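Long-range contacts in spore germination protein GerM (Bacillus subtilis subsp. subtilis str. 168, PDB 6GZB), which affects both sporulation and germination through an unknown mechanism, and is a lipoprotein built around two tandem GerMN domains: residues L56-K61 against I95-F100; Y64-T69 against Q335-S340. One frame throughout, in Å; residues are numbered along the deposited sequence.

Contact 1: residues L56-K61 against I95-F100; sequences LYLIDK and ILPNGF
The CD2-CE2 part of the Phe100 ring meets Asp60 obliquely, with CE2 3.5 Å from Asp60 CB. CD2 is near Asp60 CA and also reaches Leu58 CB at 4.1 Å, so the ring touches two residues of strand 51-60. Asp60 and Phe100 form an antiparallel non-hydrogen-bonded pair, their CA atoms 4.2 Å apart and their side chains on the same face of the sheet. At this pair the backbones exchange two CA-H...O contacts: Phe100 CA lies 3.3 Å from Ile59 O, and Asp60 CA lies equally close to Gly99 O. Ile59 carries on the pairing through backbone hydrogen bonding with Arg101, so short strand 100-101 is laid along the edge of strand 51-60 at the end of its loop. A type II turn from Pro97 to Phe100 leads into it; Gly99, with a phi of 87°, takes the turn position where a side chain would jam against the preceding carbonyl. Further back, Leu58 reaches across with CD1, which meets Leu96 CD1 at 3.8 Å and Pro97 CD at 4.3 Å. Leu96 CG stands anti to the backbone N (chi1 -165°). The carboxylate of Asp60 turns away from all this: CG sits between the backbone N and the carbonyl carbon (chi1 90°), OD2 is hydrogen-bonded to Tyr214 OH, and OD1 takes the backbone N atoms of Asn62 and Tyr64. Asp60 is thus split in use, its CB serving as an apolar surface for Phe100 while its buried oxygens are satisfied elsewhere, and the side chains meeting across this contact do so through carbon alone.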
loop_
_atom_site.group_PDB
_atom_site.type_symbol
_atom_site.label_atom_id
_atom_site.label_comp_id
_atom_site.label_asym_id
_atom_site.label_seq_id
_atom_site.Cartn_x
_atom_site.Cartn_y
_atom_site.Cartn_z
ATOM N N LEU A 56 -9.377 3.220 2.775
ATOM C CA LEU A 56 -10.125 2.144 2.138
ATOM C C LEU A 56 -9.354 1.660 0.921
ATOM O O LEU A 56 -9.008 2.449 0.042
ATOM C CB LEU A 56 -11.514 2.617 1.719
ATOM C CG LEU A 56 -12.392 3.219 2.812
ATOM C CD1 LEU A 56 -13.712 3.678 2.203
ATOM C CD2 LEU A 56 -12.636 2.221 3.932
ATOM N N TYR A 57 -9.097 0.357 0.865
ATOM C CA TYR A 57 -8.352 -0.208 -0.247
ATOM C C TYR A 57 -9.309 -0.611 -1.363
ATOM O O TYR A 57 -9.888 -1.704 -1.372
ATOM C CB TYR A 57 -7.448 -1.360 0.224
ATOM C CG TYR A 57 -6.186 -0.838 0.888
ATOM C CD1 TYR A 57 -6.227 -0.324 2.177
ATOM C CD2 TYR A 57 -5.028 -0.639 0.154
ATOM C CE1 TYR A 57 -5.110 0.260 2.755
ATOM C CE2 TYR A 57 -3.912 -0.056 0.724
ATOM C CZ TYR A 57 -3.963 0.410 2.020
ATOM O OH TYR A 57 -2.845 1.008 2.580
ATOM N N LEU A 58 -9.526 0.339 -2.264
ATOM C CA LEU A 58 -10.465 0.169 -3.359
ATOM C C LEU A 58 -9.728 -0.323 -4.598
ATOM O O LEU A 58 -8.504 -0.478 -4.586
ATOM C CB LEU A 58 -11.163 1.506 -3.651
ATOM C CG LEU A 58 -11.863 2.142 -2.451
ATOM C CD1 LEU A 58 -12.390 3.520 -2.810
ATOM C CD2 LEU A 58 -12.987 1.253 -1.935
ATOM N N ILE A 59 -10.477 -0.549 -5.676
ATOM C CA ILE A 59 -9.883 -0.969 -6.933
ATOM C C ILE A 59 -9.964 0.157 -7.957
ATOM O O ILE A 59 -11.039 0.659 -8.244
ATOM C CB ILE A 59 -10.579 -2.230 -7.465
ATOM C CG1 ILE A 59 -10.472 -3.361 -6.428
ATOM C CG2 ILE A 59 -9.950 -2.662 -8.784
ATOM C CD1 ILE A 59 -11.416 -4.514 -6.664
ATOM N N ASP A 60 -8.825 0.561 -8.501
ATOM C CA ASP A 60 -8.805 1.644 -9.477
ATOM C C ASP A 60 -9.121 1.139 -10.890
ATOM O O ASP A 60 -9.397 -0.048 -11.093
ATOM C CB ASP A 60 -7.484 2.438 -9.406
ATOM C CG ASP A 60 -6.392 1.896 -10.310
ATOM O OD1 ASP A 60 -6.498 0.756 -10.831
ATOM O OD2 ASP A 60 -5.369 2.618 -10.431
ATOM N N LYS A 61 -9.179 2.055 -11.847
ATOM C CA LYS A 61 -9.770 1.733 -13.142
ATOM C C LYS A 61 -8.897 0.784 -13.937
ATOM O O LYS A 61 -9.359 0.173 -14.897
ATOM C CB LYS A 61 -10.058 2.991 -13.957
ATOM C CG LYS A 61 -8.844 3.834 -14.279
ATOM C CD LYS A 61 -9.209 4.926 -15.280
ATOM C CE LYS A 61 -8.758 6.301 -14.822
ATOM N NZ LYS A 61 -7.279 6.397 -14.708
ATOM N N ILE A 95 -19.317 8.418 -1.242
ATOM C CA ILE A 95 -18.007 9.052 -1.135
ATOM C C ILE A 95 -16.979 8.411 -2.054
ATOM O O ILE A 95 -15.780 8.652 -1.919
ATOM C CB ILE A 95 -17.487 9.026 0.314
ATOM C CG1 ILE A 95 -17.535 7.606 0.876
ATOM C CG2 ILE A 95 -18.320 9.956 1.184
ATOM C CD1 ILE A 95 -16.894 7.459 2.238
ATOM N N LEU A 96 -17.455 7.626 -3.012
ATOM C CA LEU A 96 -16.580 6.891 -3.926
ATOM C C LEU A 96 -15.935 7.851 -4.914
ATOM O O LEU A 96 -16.622 8.495 -5.688
ATOM C CB LEU A 96 -17.396 5.840 -4.684
ATOM C CG LEU A 96 -16.652 4.732 -5.433
ATOM C CD1 LEU A 96 -15.807 3.917 -4.473
ATOM C CD2 LEU A 96 -17.645 3.836 -6.153
ATOM N N PRO A 97 -14.602 7.943 -4.906
ATOM C CA PRO A 97 -13.949 8.782 -5.899
ATOM C C PRO A 97 -14.094 8.248 -7.316
ATOM O O PRO A 97 -14.144 7.029 -7.534
ATOM C CB PRO A 97 -12.478 8.765 -5.469
ATOM C CG PRO A 97 -12.522 8.465 -4.012
ATOM C CD PRO A 97 -13.685 7.543 -3.831
ATOM N N ASN A 98 -14.055 9.159 -8.277
ATOM C CA ASN A 98 -14.034 8.794 -9.683
ATOM C C ASN A 98 -12.790 7.957 -9.988
ATOM O O ASN A 98 -11.685 8.281 -9.552
ATOM C CB ASN A 98 -14.039 10.052 -10.567
ATOM C CG ASN A 98 -15.343 10.838 -10.477
ATOM O OD1 ASN A 98 -16.404 10.292 -10.177
ATOM N ND2 ASN A 98 -15.263 12.129 -10.760
ATOM N N GLY A 99 -12.970 6.924 -10.804
ATOM C CA GLY A 99 -11.870 6.069 -11.234
ATOM C C GLY A 99 -11.595 4.928 -10.264
ATOM O O GLY A 99 -10.571 4.251 -10.367
ATOM N N PHE A 100 -12.495 4.733 -9.309
ATOM C CA PHE A 100 -12.374 3.648 -8.339
ATOM C C PHE A 100 -13.699 2.925 -8.191
ATOM O O PHE A 100 -14.756 3.529 -8.371
ATOM C CB PHE A 100 -11.952 4.194 -6.968
ATOM C CG PHE A 100 -10.561 4.735 -6.941
ATOM C CD1 PHE A 100 -10.309 6.048 -7.311
ATOM C CD2 PHE A 100 -9.497 3.921 -6.585
ATOM C CE1 PHE A 100 -9.022 6.544 -7.294
ATOM C CE2 PHE A 100 -8.204 4.404 -6.608
ATOM C CZ PHE A 100 -7.971 5.721 -6.949
#

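Contact 2: residues Y64-T69 against Q335-S340; sequences YVVAQT and QVNTGS
The amide groups of Asn337 and Gln68 stand with their planes 39° apart and meet at one acceptor, Ala67 O. That oxygen lies in the amide plane of Asn337, at its ND2 edge, 2.9 Å from the nitrogen, but is tilted out of the amide plane of Gln68, whose NE2 is 3.1 Å away. Val66 CG1 packs against Asn337 ND2 at 3.6 Å, the two side chains crossing at about a right angle. The oxygen at the other corner of the Asn337 amide, OD1, accepts from the backbone N of Tyr215 in strand 213-223, so both ends of this buried group are held and its rotation is fixed. Gln68 starts away from the C-terminal segment, but a bend at chi2 (-76°) turns CD back. NE2 lies 3.6 Å from Asn337 CB, these side chains also crossing at about a right angle. Two waters extend the reach of Gln68: one accepts from NE2 and donates to Thr338 O, the other donates to OE1 and accepts from Ser340 N. Around Thr69 the tail makes a single backbone bridge to strand 65-73, by which the C-terminal end of the chain returns to the sheet of the N-terminal GerMN region. Thr69 N gives a nearly straight bond (173°) to Asn337 O from above that carbonyl's plane, and Thr69 O takes Gly339 N. Thr69 OG1 adds a bond of 2.7 Å to Val336 O, while its CG2 packs 4.0 Å from Gln335 CB. On the tail itself, Thr338 OG1 donates to a lone pair of Gln335 OE1, in the carbonyl plane, and Ala67 CB touches Val336 CG1 at 4.2 Å.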
loop_
_atom_site.group_PDB
_atom_site.type_symbol
_atom_site.label_atom_id
_atom_site.label_comp_id
_atom_site.label_asym_id
_atom_site.label_seq_id
_atom_site.Cartn_x
_atom_site.Cartn_y
_atom_site.Cartn_z
ATOM N N TYR A 64 -5.807 -2.001 -10.052
ATOM C CA TYR A 64 -4.929 -1.979 -8.874
ATOM C C TYR A 64 -5.732 -1.815 -7.592
ATOM O O TYR A 64 -6.666 -1.013 -7.524
ATOM C CB TYR A 64 -3.895 -0.862 -8.968
ATOM C CG TYR A 64 -2.856 -1.083 -10.030
ATOM C CD1 TYR A 64 -1.719 -1.852 -9.780
ATOM C CD2 TYR A 64 -2.996 -0.507 -11.285
ATOM C CE1 TYR A 64 -0.755 -2.038 -10.760
ATOM C CE2 TYR A 64 -2.066 -0.726 -12.281
ATOM C CZ TYR A 64 -0.940 -1.479 -12.015
ATOM O OH TYR A 64 -0.020 -1.681 -13.024
ATOM N N VAL A 65 -5.344 -2.567 -6.567
ATOM C CA VAL A 65 -5.814 -2.315 -5.215
ATOM C C VAL A 65 -5.015 -1.156 -4.641
ATOM O O VAL A 65 -3.787 -1.193 -4.619
ATOM C CB VAL A 65 -5.656 -3.566 -4.326
ATOM C CG1 VAL A 65 -6.177 -3.303 -2.922
ATOM C CG2 VAL A 65 -6.379 -4.738 -4.961
ATOM N N VAL A 66 -5.719 -0.117 -4.209
ATOM C CA VAL A 66 -5.092 1.159 -3.875
ATOM C C VAL A 66 -5.807 1.783 -2.686
ATOM O O VAL A 66 -7.035 1.771 -2.619
ATOM C CB VAL A 66 -5.216 2.186 -5.024
ATOM C CG1 VAL A 66 -4.353 3.396 -4.719
ATOM C CG2 VAL A 66 -4.840 1.574 -6.365
ATOM N N ALA A 67 -5.040 2.378 -1.784
ATOM C CA ALA A 67 -5.612 3.120 -0.664
ATOM C C ALA A 67 -6.281 4.391 -1.186
ATOM O O ALA A 67 -5.697 5.120 -1.980
ATOM C CB ALA A 67 -4.524 3.478 0.346
ATOM N N GLN A 68 -7.522 4.620 -0.761
ATOM C CA GLN A 68 -8.127 5.937 -0.813
ATOM C C GLN A 68 -8.586 6.342 0.573
ATOM O O GLN A 68 -9.383 5.644 1.198
ATOM C CB GLN A 68 -9.307 5.954 -1.779
ATOM C CG GLN A 68 -8.900 5.815 -3.234
ATOM C CD GLN A 68 -8.315 7.096 -3.784
ATOM O OE1 GLN A 68 -9.049 8.029 -4.123
ATOM N NE2 GLN A 68 -6.984 7.164 -3.850
ATOM N N THR A 69 -8.035 7.448 1.074
ATOM C CA THR A 69 -8.332 7.892 2.431
ATOM C C THR A 69 -9.547 8.800 2.435
ATOM O O THR A 69 -9.571 9.822 1.755
ATOM C CB THR A 69 -7.123 8.585 3.075
ATOM O OG1 THR A 69 -6.135 7.595 3.398
ATOM C CG2 THR A 69 -7.530 9.298 4.359
ATOM N N GLN A 335 -2.208 10.877 6.036
ATOM C CA GLN A 335 -3.260 10.408 5.147
ATOM C C GLN A 335 -2.650 9.972 3.826
ATOM O O GLN A 335 -2.151 10.796 3.066
ATOM C CB GLN A 335 -4.282 11.526 4.905
ATOM C CG GLN A 335 -5.015 11.944 6.167
ATOM C CD GLN A 335 -6.040 13.032 5.930
ATOM O OE1 GLN A 335 -6.450 13.293 4.797
ATOM N NE2 GLN A 335 -6.469 13.668 7.005
ATOM N N VAL A 336 -2.692 8.672 3.556
ATOM C CA VAL A 336 -2.229 8.138 2.278
ATOM C C VAL A 336 -3.328 8.272 1.220
ATOM O O VAL A 336 -4.408 7.716 1.375
ATOM C CB VAL A 336 -1.841 6.654 2.416
ATOM C CG1 VAL A 336 -1.381 6.089 1.075
ATOM C CG2 VAL A 336 -0.763 6.489 3.477
ATOM N N ASN A 337 -3.061 9.024 0.154
ATOM C CA ASN A 337 -3.991 9.095 -0.982
ATOM C C ASN A 337 -5.359 9.629 -0.545
ATOM O O ASN A 337 -6.381 8.959 -0.698
ATOM C CB ASN A 337 -4.193 7.706 -1.602
ATOM C CG ASN A 337 -2.951 7.170 -2.285
ATOM O OD1 ASN A 337 -2.059 7.923 -2.659
ATOM N ND2 ASN A 337 -2.939 5.865 -2.543
ATOM N N THR A 338 -5.385 10.828 0.015
ATOM C CA THR A 338 -6.651 11.460 0.346
ATOM C C THR A 338 -7.504 11.470 -0.902
ATOM O O THR A 338 -7.027 11.800 -1.978
ATOM C CB THR A 338 -6.446 12.896 0.865
ATOM O OG1 THR A 338 -5.622 12.848 2.033
ATOM C CG2 THR A 338 -7.783 13.525 1.228
ATOM N N GLY A 339 -8.718 10.957 -0.782
ATOM C CA GLY A 339 -9.611 10.865 -1.923
ATOM C C GLY A 339 -10.291 12.185 -2.245
ATOM O O GLY A 339 -10.362 13.080 -1.402
ATOM N N SER A 340 -10.766 12.307 -3.484
ATOM C CA SER A 340 -11.648 13.411 -3.882
ATOM C C SER A 340 -12.977 12.878 -4.394
ATOM O O SER A 340 -13.030 12.079 -5.322
ATOM C CB SER A 340 -10.999 14.250 -4.977
ATOM O OG SER A 340 -9.853 14.912 -4.475
HETATM O O HOH W 1 -5.820 10.137 -3.741
HETATM O O HOH W 2 -9.604 10.370 -5.509
#

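From the N terminus, strand 51-60 supplies the first half of contact 1 and strand 65-73, directly after it, the first half of contact 2. Contact 1 then closes a loop of moderate length, bringing the chain back after helix 78-84 to start strand 100-101. Contact 2 closes a far larger loop, running through the second GerMN region before the C-terminal tail returns. Their segments alternate, so the two loops cross. Leu56 and Leu58 pair with Gln68 and Val66 in the shared sheet, and Phe100 packs on Gln68. Strand 100-101 thus lies beside 51-60 and the tail beside 65-73, and the loop before 100-101 touches the tail where Pro97 CB meets Ser340 O.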